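PDB 5IG1: CAMK/CAMK2 protein kinase from Salpingoeca rosetta, which probably transfers phosphate from ATP to serine and threonine residues of proteins under calcium/calmodulin control, this chain carrying the kinase domain. Local coordinates for residues 43-48 and 92-97; 12-17 and 36-41; 77-82 and 96-101. All coordinates share one frame; numbering follows the deposited sequence.

Contact 1 (43-48 and 92-97); sequences EVCAVK and YLVFEY. With PO4 (phosphate ion), chain C.
A46 and K48 pair with F95 and L93 in the antiparallel sheet of the kinase N-terminal lobe, on adjoining strands 44-51 and 90-96, the second running out into the hinge. Two rings of backbone bonds hold the register. A46 N gives to F95 O at 2.9 Å, and F95 N returns the bond to A46 O at 2.8 Å. Two residues on, K48 N reaches L93 O at 2.9 Å and L93 N reaches K48 O at the same length, the last nearly straight at 167°.

V47 and V94 make the non-hydrogen-bonded pair between these rings and share one face of the sheet; V47 CG2 comes up to the edge of the Y92 ring, in its plane. C45 CB adds to V94 CG1 at 3.7 Å. On the other face, turned toward helix 57-72, K48 CB meets the edge of the F95 ring at CE2, 3.9 Å away. K48 CG is anti to the backbone N (chi1 180°), and farther out NZ forms the salt bridge with E66 that marks the helix-in arrangement of protein kinases.

Near the hinge V44 CG1 sits over one face of Y97, 3.8 Å from the ring centroid and 15° off its normal, a CH-pi contact. The phenol OH gives a hydrogen bond to O3 of a phosphate ion that probably came from the crystallisation liquor. With the register set by main-chain bonds, both faces are mainly apolar, V47 and V94 on one, A46, L93 and F95 on the other, where the K48 amine is the charged exception and is paired with E66.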
ATOM      1  N   GLU A  43      -3.128 -22.769  11.591  1.00 47.63           N
ATOM      2  CA  GLU A  43      -2.548 -21.655  10.859  1.00 45.19           C
ATOM      3  C   GLU A  43      -2.585 -20.384  11.701  1.00 43.33           C
ATOM      4  O   GLU A  43      -3.608 -20.060  12.308  1.00 52.04           O
ATOM      5  CB  GLU A  43      -3.300 -21.442   9.549  1.00 47.83           C
ATOM      6  CG  GLU A  43      -3.009 -20.115   8.883  1.00 45.63           C
ATOM      7  CD  GLU A  43      -3.823 -19.911   7.627  1.00 63.12           C
ATOM      8  OE1 GLU A  43      -4.834 -20.623   7.450  1.00 87.25           O
ATOM      9  OE2 GLU A  43      -3.453 -19.040   6.816  1.00 57.75           O
ATOM     10  N   VAL A  44      -1.464 -19.672  11.739  1.00 42.27           N
ATOM     11  CA  VAL A  44      -1.393 -18.383  12.417  1.00 42.25           C
ATOM     12  C   VAL A  44      -1.876 -17.300  11.463  1.00 45.43           C
ATOM     13  O   VAL A  44      -1.421 -17.216  10.315  1.00 48.52           O
ATOM     14  CB  VAL A  44       0.035 -18.104  12.905  1.00 43.93           C
ATOM     15  CG1 VAL A  44       0.117 -16.739  13.554  1.00 33.85           C
ATOM     16  CG2 VAL A  44       0.465 -19.185  13.880  1.00 40.45           C
ATOM     17  N   CYS A  45      -2.794 -16.465  11.940  1.00 57.14           N
ATOM     18  CA  CYS A  45      -3.498 -15.486  11.131  1.00 53.42           C
ATOM     19  C   CYS A  45      -3.551 -14.151  11.861  1.00 47.04           C
ATOM     20  O   CYS A  45      -3.353 -14.067  13.075  1.00 55.14           O
ATOM     21  CB  CYS A  45      -4.916 -15.969  10.807  1.00 44.37           C
ATOM     22  SG  CYS A  45      -4.951 -17.379   9.738  1.00 72.71           S
ATOM     23  N   ALA A  46      -3.831 -13.098  11.105  1.00 52.08           N
ATOM     24  CA  ALA A  46      -4.079 -11.776  11.667  1.00 49.38           C
ATOM     25  C   ALA A  46      -5.555 -11.470  11.469  1.00 44.24           C
ATOM     26  O   ALA A  46      -6.001 -11.245  10.341  1.00 60.20           O
ATOM     27  CB  ALA A  46      -3.206 -10.715  11.002  1.00 49.59           C
ATOM     28  N   VAL A  47      -6.316 -11.468  12.553  1.00 37.08           N
ATOM     29  CA  VAL A  47      -7.718 -11.072  12.495  1.00 45.49           C
ATOM     30  C   VAL A  47      -7.805  -9.559  12.673  1.00 50.01           C
ATOM     31  O   VAL A  47      -7.158  -8.982  13.557  1.00 33.64           O
ATOM     32  CB  VAL A  47      -8.555 -11.819  13.550  1.00 32.92           C
ATOM     33  CG1 VAL A  47      -7.969 -11.643  14.945  1.00 37.34           C
ATOM     34  CG2 VAL A  47     -10.002 -11.360  13.509  1.00 38.14           C
ATOM     35  N   LYS A  48      -8.567  -8.912  11.799  1.00 50.35           N
ATOM     36  CA  LYS A  48      -8.871  -7.491  11.907  1.00 48.04           C
ATOM     37  C   LYS A  48     -10.252  -7.375  12.540  1.00 45.84           C
ATOM     38  O   LYS A  48     -11.263  -7.689  11.904  1.00 50.31           O
ATOM     39  CB  LYS A  48      -8.818  -6.812  10.536  1.00 47.47           C
ATOM     40  CG  LYS A  48      -9.134  -5.315  10.552  1.00 40.10           C
ATOM     41  CD  LYS A  48      -8.235  -4.553   9.577  1.00 56.43           C
ATOM     42  CE  LYS A  48      -8.991  -4.135   8.322  1.00 67.48           C
ATOM     43  NZ  LYS A  48      -8.112  -3.385   7.370  1.00 80.48           N
ATOM     44  N   TYR A  92     -14.967  -9.564  11.830  1.00 52.95           N
ATOM     45  CA  TYR A  92     -13.674 -10.228  11.969  1.00 47.52           C
ATOM     46  C   TYR A  92     -13.169 -10.553  10.574  1.00 45.89           C
ATOM     47  O   TYR A  92     -13.749 -11.397   9.883  1.00 47.99           O
ATOM     48  CB  TYR A  92     -13.777 -11.488  12.820  1.00 41.82           C
ATOM     49  CG  TYR A  92     -14.320 -11.234  14.201  1.00 54.09           C
ATOM     50  CD1 TYR A  92     -13.478 -10.848  15.242  1.00 56.10           C
ATOM     51  CD2 TYR A  92     -15.677 -11.373  14.465  1.00 43.05           C
ATOM     52  CE1 TYR A  92     -13.979 -10.613  16.512  1.00 58.66           C
ATOM     53  CE2 TYR A  92     -16.183 -11.149  15.728  1.00 45.46           C
ATOM     54  CZ  TYR A  92     -15.334 -10.769  16.747  1.00 58.06           C
ATOM     55  OH  TYR A  92     -15.852 -10.538  17.997  1.00 59.92           O
ATOM     56  N   LEU A  93     -12.105  -9.879  10.156  1.00 39.73           N
ATOM     57  CA  LEU A  93     -11.515 -10.090   8.839  1.00 37.44           C
ATOM     58  C   LEU A  93     -10.213 -10.860   9.037  1.00 41.72           C
ATOM     59  O   LEU A  93      -9.173 -10.273   9.340  1.00 49.63           O
ATOM     60  CB  LEU A  93     -11.287  -8.762   8.122  1.00 47.94           C
ATOM     61  CG  LEU A  93     -12.478  -7.805   8.011  1.00 44.27           C
ATOM     62  CD1 LEU A  93     -12.225  -6.767   6.935  1.00 54.64           C
ATOM     63  CD2 LEU A  93     -13.756  -8.549   7.727  1.00 42.71           C
ATOM     64  N   VAL A  94     -10.272 -12.175   8.863  1.00 38.52           N
ATOM     65  CA  VAL A  94      -9.096 -13.018   9.043  1.00 47.32           C
ATOM     66  C   VAL A  94      -8.210 -12.895   7.811  1.00 54.14           C
ATOM     67  O   VAL A  94      -8.679 -13.062   6.682  1.00 58.80           O
ATOM     68  CB  VAL A  94      -9.508 -14.476   9.296  1.00 48.16           C
ATOM     69  CG1 VAL A  94      -8.280 -15.358   9.409  1.00 48.29           C
ATOM     70  CG2 VAL A  94     -10.354 -14.571  10.561  1.00 41.04           C
ATOM     71  N   PHE A  95      -6.932 -12.592   8.026  1.00 44.89           N
ATOM     72  CA  PHE A  95      -5.947 -12.444   6.967  1.00 53.23           C
ATOM     73  C   PHE A  95      -4.776 -13.385   7.214  1.00 53.75           C
ATOM     74  O   PHE A  95      -4.536 -13.830   8.344  1.00 45.35           O
ATOM     75  CB  PHE A  95      -5.403 -11.012   6.879  1.00 42.31           C
ATOM     76  CG  PHE A  95      -6.410  -9.992   6.440  1.00 40.80           C
ATOM     77  CD1 PHE A  95      -6.712  -9.830   5.100  1.00 44.54           C
ATOM     78  CD2 PHE A  95      -7.033  -9.172   7.363  1.00 34.22           C
ATOM     79  CE1 PHE A  95      -7.633  -8.882   4.692  1.00 33.31           C
ATOM     80  CE2 PHE A  95      -7.947  -8.218   6.962  1.00 33.98           C
ATOM     81  CZ  PHE A  95      -8.248  -8.073   5.625  1.00 40.06           C
ATOM     82  N   GLU A  96      -4.030 -13.667   6.146  1.00 46.23           N
ATOM     83  CA  GLU A  96      -2.790 -14.407   6.304  1.00 49.91           C
ATOM     84  C   GLU A  96      -1.832 -13.615   7.185  1.00 46.17           C
ATOM     85  O   GLU A  96      -1.785 -12.382   7.144  1.00 55.01           O
ATOM     86  CB  GLU A  96      -2.147 -14.712   4.945  1.00 41.58           C
ATOM     87  CG  GLU A  96      -1.547 -13.522   4.225  1.00 55.35           C
ATOM     88  CD  GLU A  96      -0.687 -13.932   3.038  1.00 68.61           C
ATOM     89  OE1 GLU A  96      -1.034 -13.582   1.887  1.00 58.92           O
ATOM     90  OE2 GLU A  96       0.337 -14.614   3.256  1.00 92.88           O
ATOM     91  N   TYR A  97      -1.086 -14.339   8.010  1.00 49.86           N
ATOM     92  CA  TYR A  97      -0.182 -13.697   8.949  1.00 44.36           C
ATOM     93  C   TYR A  97       0.963 -13.015   8.215  1.00 62.37           C
ATOM     94  O   TYR A  97       1.589 -13.592   7.321  1.00 57.18           O
ATOM     95  CB  TYR A  97       0.370 -14.719   9.939  1.00 52.46           C
ATOM     96  CG  TYR A  97       1.059 -14.108  11.133  1.00 58.21           C
ATOM     97  CD1 TYR A  97       0.355 -13.316  12.031  1.00 49.47           C
ATOM     98  CD2 TYR A  97       2.409 -14.340  11.378  1.00 52.81           C
ATOM     99  CE1 TYR A  97       0.977 -12.764  13.132  1.00 64.60           C
ATOM    100  CE2 TYR A  97       3.037 -13.794  12.477  1.00 63.70           C
ATOM    101  CZ  TYR A  97       2.317 -13.003  13.350  1.00 75.96           C
ATOM    102  OH  TYR A  97       2.932 -12.449  14.448  1.00 89.20           O
TER
HETATM  103  P   PO4 C 401       5.629 -14.969  15.836  1.00109.76           P
HETATM  104  O1  PO4 C 401       6.713 -14.957  16.893  1.00104.10           O
HETATM  105  O2  PO4 C 401       4.615 -16.038  16.167  1.00 94.62           O
HETATM  106  O3  PO4 C 401       4.931 -13.631  15.803  1.00126.76           O
HETATM  107  O4  PO4 C 401       6.246 -15.236  14.482  1.00101.66           O

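Contact 2 (12-17 and 36-41); sequences DLYDVD and CVNKRT
The Y14 ring and the N38 amide are the flat groups here, their planes 60° apart, and the two side chains cross obliquely. C36 SG and N38 CA both approach the ring at a slant: SG lies 4.8 Å from the ring centroid and 48° off its normal, an oblique sulfur-aromatic contact. Along the CD2 and CE2 side of the ring, CD2 touches N38 CA and CE2 touches N38 CB, so the ring meets the backbone and CB of N38 as well as its amide. The ring of F10 also meets Y14, nearly parallel to it.

The setting is a short antiparallel pair in the kinase N-terminal lobe: strand 14-15, just after helix 10-13, lies beside strand 32-38, which follows the glycine-rich loop. D15 and V37 are the hydrogen-bonded pair, D15 N giving to V37 O at 2.8 Å and V37 N to D15 O at 2.9 Å. Two residues on, past the non-hydrogen-bonded pair Y14-N38, K39 N binds L13 O, the carbonyl of the last helical residue, and extends the pairing past the strand end. At the other end V16 CB rests on C36 CB.

K39 then runs back across the N-terminal segment. Its CG is anti to its carbonyl carbon, its aliphatic part passes the carbonyl oxygens of L13 and D12, and NZ forms a salt bridge with D15 OD1 at 3.2 Å, weak as a hydrogen bond; the two side chains cross at about a right angle.

N38 closes the strand with an Asx turn and Asx motif. OD1 accepts R40 N in the plane of its carbonyl at 2.7 Å, while T41 N, at 2.9 Å, stands 64° above that plane.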
ATOM      1  N   ASP A  12     -15.500 -19.562  16.803  1.00 62.37           N
ATOM      2  CA  ASP A  12     -15.661 -21.003  16.657  1.00 70.90           C
ATOM      3  C   ASP A  12     -14.560 -21.611  15.795  1.00 73.19           C
ATOM      4  O   ASP A  12     -14.130 -22.740  16.050  1.00 71.79           O
ATOM      5  CB  ASP A  12     -17.035 -21.324  16.066  1.00 81.62           C
ATOM      6  CG  ASP A  12     -18.172 -20.953  16.997  1.00105.10           C
ATOM      7  OD1 ASP A  12     -17.931 -20.854  18.218  1.00117.11           O
ATOM      8  OD2 ASP A  12     -19.308 -20.765  16.510  1.00105.82           O
ATOM      9  N   LEU A  13     -14.086 -20.885  14.785  1.00 69.44           N
ATOM     10  CA  LEU A  13     -13.040 -21.390  13.905  1.00 63.98           C
ATOM     11  C   LEU A  13     -11.648 -20.927  14.301  1.00 59.15           C
ATOM     12  O   LEU A  13     -10.671 -21.635  14.035  1.00 57.58           O
ATOM     13  CB  LEU A  13     -13.312 -20.966  12.457  1.00 54.61           C
ATOM     14  CG  LEU A  13     -14.685 -21.346  11.905  1.00 61.54           C
ATOM     15  CD1 LEU A  13     -14.740 -21.103  10.405  1.00 66.46           C
ATOM     16  CD2 LEU A  13     -15.005 -22.791  12.238  1.00 64.65           C
ATOM     17  N   TYR A  14     -11.530 -19.757  14.921  1.00 55.23           N
ATOM     18  CA  TYR A  14     -10.237 -19.213  15.296  1.00 53.91           C
ATOM     19  C   TYR A  14     -10.190 -18.977  16.797  1.00 56.45           C
ATOM     20  O   TYR A  14     -11.221 -18.788  17.446  1.00 60.98           O
ATOM     21  CB  TYR A  14      -9.943 -17.919  14.549  1.00 36.76           C
ATOM     22  CG  TYR A  14      -9.793 -18.126  13.062  1.00 46.31           C
ATOM     23  CD1 TYR A  14     -10.900 -18.110  12.220  1.00 46.94           C
ATOM     24  CD2 TYR A  14      -8.545 -18.355  12.499  1.00 49.88           C
ATOM     25  CE1 TYR A  14     -10.762 -18.305  10.854  1.00 47.19           C
ATOM     26  CE2 TYR A  14      -8.399 -18.554  11.141  1.00 59.93           C
ATOM     27  CZ  TYR A  14      -9.506 -18.523  10.323  1.00 55.36           C
ATOM     28  OH  TYR A  14      -9.348 -18.726   8.974  1.00 61.31           O
ATOM     29  N   ASP A  15      -8.978 -19.019  17.344  1.00 49.96           N
ATOM     30  CA  ASP A  15      -8.746 -18.828  18.767  1.00 68.64           C
ATOM     31  C   ASP A  15      -7.885 -17.590  18.953  1.00 62.44           C
ATOM     32  O   ASP A  15      -6.864 -17.434  18.270  1.00 49.80           O
ATOM     33  CB  ASP A  15      -8.071 -20.058  19.393  1.00 90.27           C
ATOM     34  CG  ASP A  15      -7.975 -19.969  20.909  1.00115.65           C
ATOM     35  OD1 ASP A  15      -9.008 -20.152  21.583  1.00131.54           O
ATOM     36  OD2 ASP A  15      -6.865 -19.729  21.429  1.00122.72           O
ATOM     37  N   VAL A  16      -8.314 -16.708  19.855  1.00 59.76           N
ATOM     38  CA  VAL A  16      -7.557 -15.515  20.211  1.00 57.21           C
ATOM     39  C   VAL A  16      -8.182 -14.926  21.465  1.00 71.63           C
ATOM     40  O   VAL A  16      -9.404 -14.951  21.636  1.00 95.40           O
ATOM     41  CB  VAL A  16      -7.526 -14.493  19.047  1.00 58.01           C
ATOM     42  CG1 VAL A  16      -8.928 -14.072  18.657  1.00 53.69           C
ATOM     43  CG2 VAL A  16      -6.673 -13.288  19.398  1.00 68.50           C
ATOM     44  N   ASP A  17      -7.335 -14.417  22.353  1.00 71.09           N
ATOM     45  CA  ASP A  17      -7.784 -13.656  23.515  1.00 76.83           C
ATOM     46  C   ASP A  17      -7.648 -12.184  23.144  1.00 75.16           C
ATOM     47  O   ASP A  17      -6.549 -11.624  23.178  1.00 75.59           O
ATOM     48  CB  ASP A  17      -6.976 -14.006  24.757  1.00 79.33           C
ATOM     49  CG  ASP A  17      -7.613 -13.482  26.031  1.00 96.25           C
ATOM     50  OD1 ASP A  17      -8.353 -12.476  25.970  1.00 90.78           O
ATOM     51  OD2 ASP A  17      -7.366 -14.078  27.100  1.00111.61           O
ATOM     52  N   CYS A  36      -4.300 -14.427  15.769  1.00 51.24           N
ATOM     53  CA  CYS A  36      -5.188 -15.531  16.101  1.00 52.71           C
ATOM     54  C   CYS A  36      -4.675 -16.806  15.452  1.00 52.88           C
ATOM     55  O   CYS A  36      -3.816 -16.782  14.572  1.00 72.02           O
ATOM     56  CB  CYS A  36      -6.625 -15.252  15.648  1.00 50.30           C
ATOM     57  SG  CYS A  36      -6.800 -15.065  13.864  1.00 61.69           S
ATOM     58  N   VAL A  37      -5.218 -17.932  15.894  1.00 48.46           N
ATOM     59  CA  VAL A  37      -4.804 -19.243  15.412  1.00 47.63           C
ATOM     60  C   VAL A  37      -6.039 -20.016  14.973  1.00 51.01           C
ATOM     61  O   VAL A  37      -7.024 -20.097  15.718  1.00 55.21           O
ATOM     62  CB  VAL A  37      -4.033 -20.032  16.488  1.00 42.59           C
ATOM     63  CG1 VAL A  37      -3.775 -21.443  16.010  1.00 40.43           C
ATOM     64  CG2 VAL A  37      -2.732 -19.332  16.820  1.00 52.53           C
ATOM     65  N   ASN A  38      -5.984 -20.573  13.768  1.00 40.87           N
ATOM     66  CA  ASN A  38      -7.057 -21.420  13.268  1.00 43.15           C
ATOM     67  C   ASN A  38      -7.218 -22.637  14.170  1.00 56.19           C
ATOM     68  O   ASN A  38      -6.290 -23.437  14.318  1.00 59.52           O
ATOM     69  CB  ASN A  38      -6.747 -21.843  11.831  1.00 47.73           C
ATOM     70  CG  ASN A  38      -7.901 -22.571  11.163  1.00 55.68           C
ATOM     71  OD1 ASN A  38      -8.480 -23.504  11.719  1.00 67.41           O
ATOM     72  ND2 ASN A  38      -8.236 -22.144   9.956  1.00 60.56           N
ATOM     73  N   LYS A  39      -8.402 -22.773  14.776  1.00 63.46           N
ATOM     74  CA  LYS A  39      -8.646 -23.896  15.674  1.00 50.53           C
ATOM     75  C   LYS A  39      -8.401 -25.229  14.976  1.00 56.65           C
ATOM     76  O   LYS A  39      -7.863 -26.165  15.581  1.00 56.54           O
ATOM     77  CB  LYS A  39     -10.075 -23.846  16.215  1.00 49.33           C
ATOM     78  CG  LYS A  39     -10.328 -22.849  17.337  1.00 63.78           C
ATOM     79  CD  LYS A  39     -11.664 -23.172  18.020  1.00 91.47           C
ATOM     80  CE  LYS A  39     -12.082 -22.128  19.051  1.00 97.77           C
ATOM     81  NZ  LYS A  39     -11.230 -22.113  20.269  1.00113.41           N
ATOM     82  N   ARG A  40      -8.781 -25.336  13.702  1.00 56.30           N
ATOM     83  CA  ARG A  40      -8.719 -26.637  13.043  1.00 55.02           C
ATOM     84  C   ARG A  40      -7.349 -26.898  12.427  1.00 50.13           C
ATOM     85  O   ARG A  40      -6.790 -27.987  12.585  1.00 63.65           O
ATOM     86  CB  ARG A  40      -9.813 -26.749  11.979  1.00 54.08           C
ATOM     87  CG  ARG A  40      -9.726 -28.016  11.167  1.00 56.91           C
ATOM     88  CD  ARG A  40     -10.700 -28.032  10.004  1.00 70.26           C
ATOM     89  NE  ARG A  40     -10.113 -28.690   8.838  1.00 90.27           N
ATOM     90  CZ  ARG A  40      -9.688 -28.045   7.757  1.00 90.48           C
ATOM     91  NH1 ARG A  40      -9.802 -26.721   7.688  1.00 60.79           N
ATOM     92  NH2 ARG A  40      -9.157 -28.721   6.744  1.00 95.86           N
ATOM     93  N   THR A  41      -6.790 -25.919  11.715  1.00 52.14           N
ATOM     94  CA  THR A  41      -5.559 -26.140  10.969  1.00 51.28           C
ATOM     95  C   THR A  41      -4.298 -25.688  11.703  1.00 55.92           C
ATOM     96  O   THR A  41      -3.196 -26.082  11.306  1.00 64.53           O
ATOM     97  CB  THR A  41      -5.637 -25.430   9.612  1.00 61.76           C
ATOM     98  OG1 THR A  41      -5.473 -24.013   9.786  1.00 56.47           O
ATOM     99  CG2 THR A  41      -6.970 -25.703   8.964  1.00 65.60           C
TER

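Contact 3 (77-82 and 96-101); sequences HIVSMR and EYVSGG. With PO4 (phosphate ion), chain C.
E96 holds S80 at two points, once with its main chain and once with its carboxylate. E96 N gives to S80 O at 2.8 Å, arriving nearly along the C=O axis. CB points toward residues 77-82, CG stands between the backbone N and the carbonyl carbon (chi1 71°), and the chain is extended beyond it; OE1 then accepts S80 N at 3.0 Å through its anti lone pair, almost straight (166°). The same OE1 takes part in a salt bridge with K159, so a backbone N-H and an ammonium share one oxygen, which would favour a charged carboxylate.

This is the start of the kinase hinge: strand 90-96 gives way to the linker between the lobes, and residues 77-80 lead from helix 57-72 into strand 81-86. V79 CG2 packs on V98 CG2 at 3.6 Å, joining that lead-in to the linker, while V79 CG1 lies against E96 CG.

R82 crosses the other flank of E96. Its guanidinium carries E96 CB over one face, toward the rim, with NH2 the nearest atom at 3.4 Å. NE is engaged in a salt bridge with E43, and E96 OE2 lies well out of the guanidinium plane, 4.3 Å from NH2.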
ATOM      1  N   HIS A  77       1.533 -11.255  -3.698  1.00 46.33           N
ATOM      2  CA  HIS A  77       1.949  -9.987  -3.114  1.00 45.49           C
ATOM      3  C   HIS A  77       0.773  -9.147  -2.643  1.00 41.87           C
ATOM      4  O   HIS A  77       0.883  -7.917  -2.540  1.00 48.98           O
ATOM      5  CB  HIS A  77       2.817  -9.226  -4.111  1.00 50.19           C
ATOM      6  CG  HIS A  77       4.030  -9.996  -4.516  1.00 49.18           C
ATOM      7  ND1 HIS A  77       5.024 -10.332  -3.623  1.00 40.49           N
ATOM      8  CD2 HIS A  77       4.381 -10.553  -5.698  1.00 58.40           C
ATOM      9  CE1 HIS A  77       5.953 -11.032  -4.246  1.00 51.40           C
ATOM     10  NE2 HIS A  77       5.586 -11.181  -5.506  1.00 65.03           N
ATOM     11  N   ILE A  78      -0.351  -9.794  -2.358  1.00 44.89           N
ATOM     12  CA  ILE A  78      -1.498  -9.186  -1.702  1.00 44.74           C
ATOM     13  C   ILE A  78      -1.791 -10.024  -0.471  1.00 39.07           C
ATOM     14  O   ILE A  78      -1.978 -11.242  -0.582  1.00 66.81           O
ATOM     15  CB  ILE A  78      -2.725  -9.136  -2.622  1.00 40.59           C
ATOM     16  CG1 ILE A  78      -2.440  -8.294  -3.860  1.00 39.79           C
ATOM     17  CG2 ILE A  78      -3.924  -8.591  -1.873  1.00 31.86           C
ATOM     18  CD1 ILE A  78      -3.561  -8.338  -4.851  1.00 41.32           C
ATOM     19  N   VAL A  79      -1.819  -9.381   0.698  1.00 48.30           N
ATOM     20  CA  VAL A  79      -2.170 -10.057   1.942  1.00 45.25           C
ATOM     21  C   VAL A  79      -3.537 -10.710   1.794  1.00 43.83           C
ATOM     22  O   VAL A  79      -4.558 -10.021   1.712  1.00 51.41           O
ATOM     23  CB  VAL A  79      -2.159  -9.090   3.135  1.00 37.37           C
ATOM     24  CG1 VAL A  79      -2.691  -9.796   4.370  1.00 43.86           C
ATOM     25  CG2 VAL A  79      -0.754  -8.564   3.382  1.00 33.36           C
ATOM     26  N   SER A  80      -3.562 -12.039   1.767  1.00 45.43           N
ATOM     27  CA  SER A  80      -4.778 -12.771   1.454  1.00 51.95           C
ATOM     28  C   SER A  80      -5.717 -12.791   2.650  1.00 63.07           C
ATOM     29  O   SER A  80      -5.317 -13.153   3.762  1.00 56.10           O
ATOM     30  CB  SER A  80      -4.450 -14.203   1.025  1.00 72.52           C
ATOM     31  OG  SER A  80      -3.990 -14.242  -0.317  1.00 96.71           O
ATOM     32  N   MET A  81      -6.971 -12.411   2.412  1.00 60.26           N
ATOM     33  CA  MET A  81      -8.023 -12.576   3.406  1.00 51.38           C
ATOM     34  C   MET A  81      -8.503 -14.021   3.373  1.00 52.11           C
ATOM     35  O   MET A  81      -9.108 -14.462   2.389  1.00 55.37           O
ATOM     36  CB  MET A  81      -9.177 -11.617   3.146  1.00 49.85           C
ATOM     37  CG  MET A  81     -10.212 -11.635   4.247  1.00 52.70           C
ATOM     38  SD  MET A  81     -11.590 -10.541   3.911  1.00 64.54           S
ATOM     39  CE  MET A  81     -12.328 -11.398   2.523  1.00 72.63           C
ATOM     40  N   ARG A  82      -8.226 -14.760   4.447  1.00 46.30           N
ATOM     41  CA  ARG A  82      -8.676 -16.144   4.548  1.00 50.69           C
ATOM     42  C   ARG A  82     -10.199 -16.228   4.576  1.00 60.63           C
ATOM     43  O   ARG A  82     -10.814 -16.940   3.775  1.00 78.97           O
ATOM     44  CB  ARG A  82      -8.079 -16.787   5.798  1.00 41.39           C
ATOM     45  CG  ARG A  82      -6.571 -16.775   5.843  1.00 40.80           C
ATOM     46  CD  ARG A  82      -5.968 -17.401   4.590  1.00 52.63           C
ATOM     47  NE  ARG A  82      -4.532 -17.609   4.747  1.00 68.92           N
ATOM     48  CZ  ARG A  82      -3.676 -17.727   3.739  1.00 66.85           C
ATOM     49  NH1 ARG A  82      -4.106 -17.644   2.490  1.00 68.83           N
ATOM     50  NH2 ARG A  82      -2.390 -17.917   3.984  1.00 71.87           N
ATOM     51  N   GLU A  96      -4.030 -13.667   6.146  1.00 46.23           N
ATOM     52  CA  GLU A  96      -2.790 -14.407   6.304  1.00 49.91           C
ATOM     53  C   GLU A  96      -1.832 -13.615   7.185  1.00 46.17           C
ATOM     54  O   GLU A  96      -1.785 -12.382   7.144  1.00 55.01           O
ATOM     55  CB  GLU A  96      -2.147 -14.712   4.945  1.00 41.58           C
ATOM     56  CG  GLU A  96      -1.547 -13.522   4.225  1.00 55.35           C
ATOM     57  CD  GLU A  96      -0.687 -13.932   3.038  1.00 68.61           C
ATOM     58  OE1 GLU A  96      -1.034 -13.582   1.887  1.00 58.92           O
ATOM     59  OE2 GLU A  96       0.337 -14.614   3.256  1.00 92.88           O
ATOM     60  N   TYR A  97      -1.086 -14.339   8.010  1.00 49.86           N
ATOM     61  CA  TYR A  97      -0.182 -13.697   8.949  1.00 44.36           C
ATOM     62  C   TYR A  97       0.963 -13.015   8.215  1.00 62.37           C
ATOM     63  O   TYR A  97       1.589 -13.592   7.321  1.00 57.18           O
ATOM     64  CB  TYR A  97       0.370 -14.719   9.939  1.00 52.46           C
ATOM     65  CG  TYR A  97       1.059 -14.108  11.133  1.00 58.21           C
ATOM     66  CD1 TYR A  97       0.355 -13.316  12.031  1.00 49.47           C
ATOM     67  CD2 TYR A  97       2.409 -14.340  11.378  1.00 52.81           C
ATOM     68  CE1 TYR A  97       0.977 -12.764  13.132  1.00 64.60           C
ATOM     69  CE2 TYR A  97       3.037 -13.794  12.477  1.00 63.70           C
ATOM     70  CZ  TYR A  97       2.317 -13.003  13.350  1.00 75.96           C
ATOM     71  OH  TYR A  97       2.932 -12.449  14.448  1.00 89.20           O
ATOM     72  N   VAL A  98       1.229 -11.775   8.611  1.00 68.03           N
ATOM     73  CA  VAL A  98       2.288 -10.952   8.051  1.00 49.29           C
ATOM     74  C   VAL A  98       3.094 -10.423   9.227  1.00 62.30           C
ATOM     75  O   VAL A  98       2.558  -9.693  10.071  1.00 81.48           O
ATOM     76  CB  VAL A  98       1.720  -9.804   7.201  1.00 47.35           C
ATOM     77  CG1 VAL A  98       2.749  -8.727   6.991  1.00 58.73           C
ATOM     78  CG2 VAL A  98       1.230 -10.352   5.866  1.00 53.74           C
ATOM     79  N   SER A  99       4.369 -10.803   9.297  1.00 53.44           N
ATOM     80  CA  SER A  99       5.195 -10.512  10.463  1.00 58.90           C
ATOM     81  C   SER A  99       6.429  -9.677  10.161  1.00 59.25           C
ATOM     82  O   SER A  99       7.243  -9.459  11.067  1.00 60.99           O
ATOM     83  CB  SER A  99       5.639 -11.819  11.127  1.00 51.06           C
ATOM     84  OG  SER A  99       6.416 -12.592  10.229  1.00 56.68           O
ATOM     85  N   GLY A 100       6.615  -9.229   8.923  1.00 49.29           N
ATOM     86  CA  GLY A 100       7.789  -8.445   8.600  1.00 51.41           C
ATOM     87  C   GLY A 100       7.643  -6.960   8.841  1.00 53.02           C
ATOM     88  O   GLY A 100       8.635  -6.231   8.771  1.00 53.97           O
ATOM     89  N   GLY A 101       6.428  -6.505   9.122  1.00 43.76           N
ATOM     90  CA  GLY A 101       6.176  -5.105   9.333  1.00 31.29           C
ATOM     91  C   GLY A 101       6.126  -4.323   8.037  1.00 45.05           C
ATOM     92  O   GLY A 101       6.070  -4.868   6.929  1.00 45.72           O
TER
HETATM   93  P   PO4 C 401       5.629 -14.969  15.836  1.00109.76           P
HETATM   94  O1  PO4 C 401       6.713 -14.957  16.893  1.00104.10           O
HETATM   95  O2  PO4 C 401       4.615 -16.038  16.167  1.00 94.62           O
HETATM   96  O3  PO4 C 401       4.931 -13.631  15.803  1.00126.76           O
HETATM   97  O4  PO4 C 401       6.246 -15.236  14.482  1.00101.66           O

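From the N terminus, contact 2 closes first: 36-41 returns to 12-17 after a loop through strand 24-27 and the glycine-rich turn. Contact 1 opens two residues later, so these two stand in series, yet strands 32-38 and 44-51 are sheet neighbours, and V94 CG1 packs on Y14 CZ. Contact 1 spans helix 57-72 and strand 81-86 before 92-97 closes it. Contact 3 begins inside that span, at 77-82, shares E96 and Y97 with contact 1 and runs four residues beyond, into the linker; they overlap at their ends, neither strictly nested nor fully crossed. A salt bridge from E43 to R82 joins contacts 1 and 3. Together they tie the N-terminal segment, the sheet and the hinge.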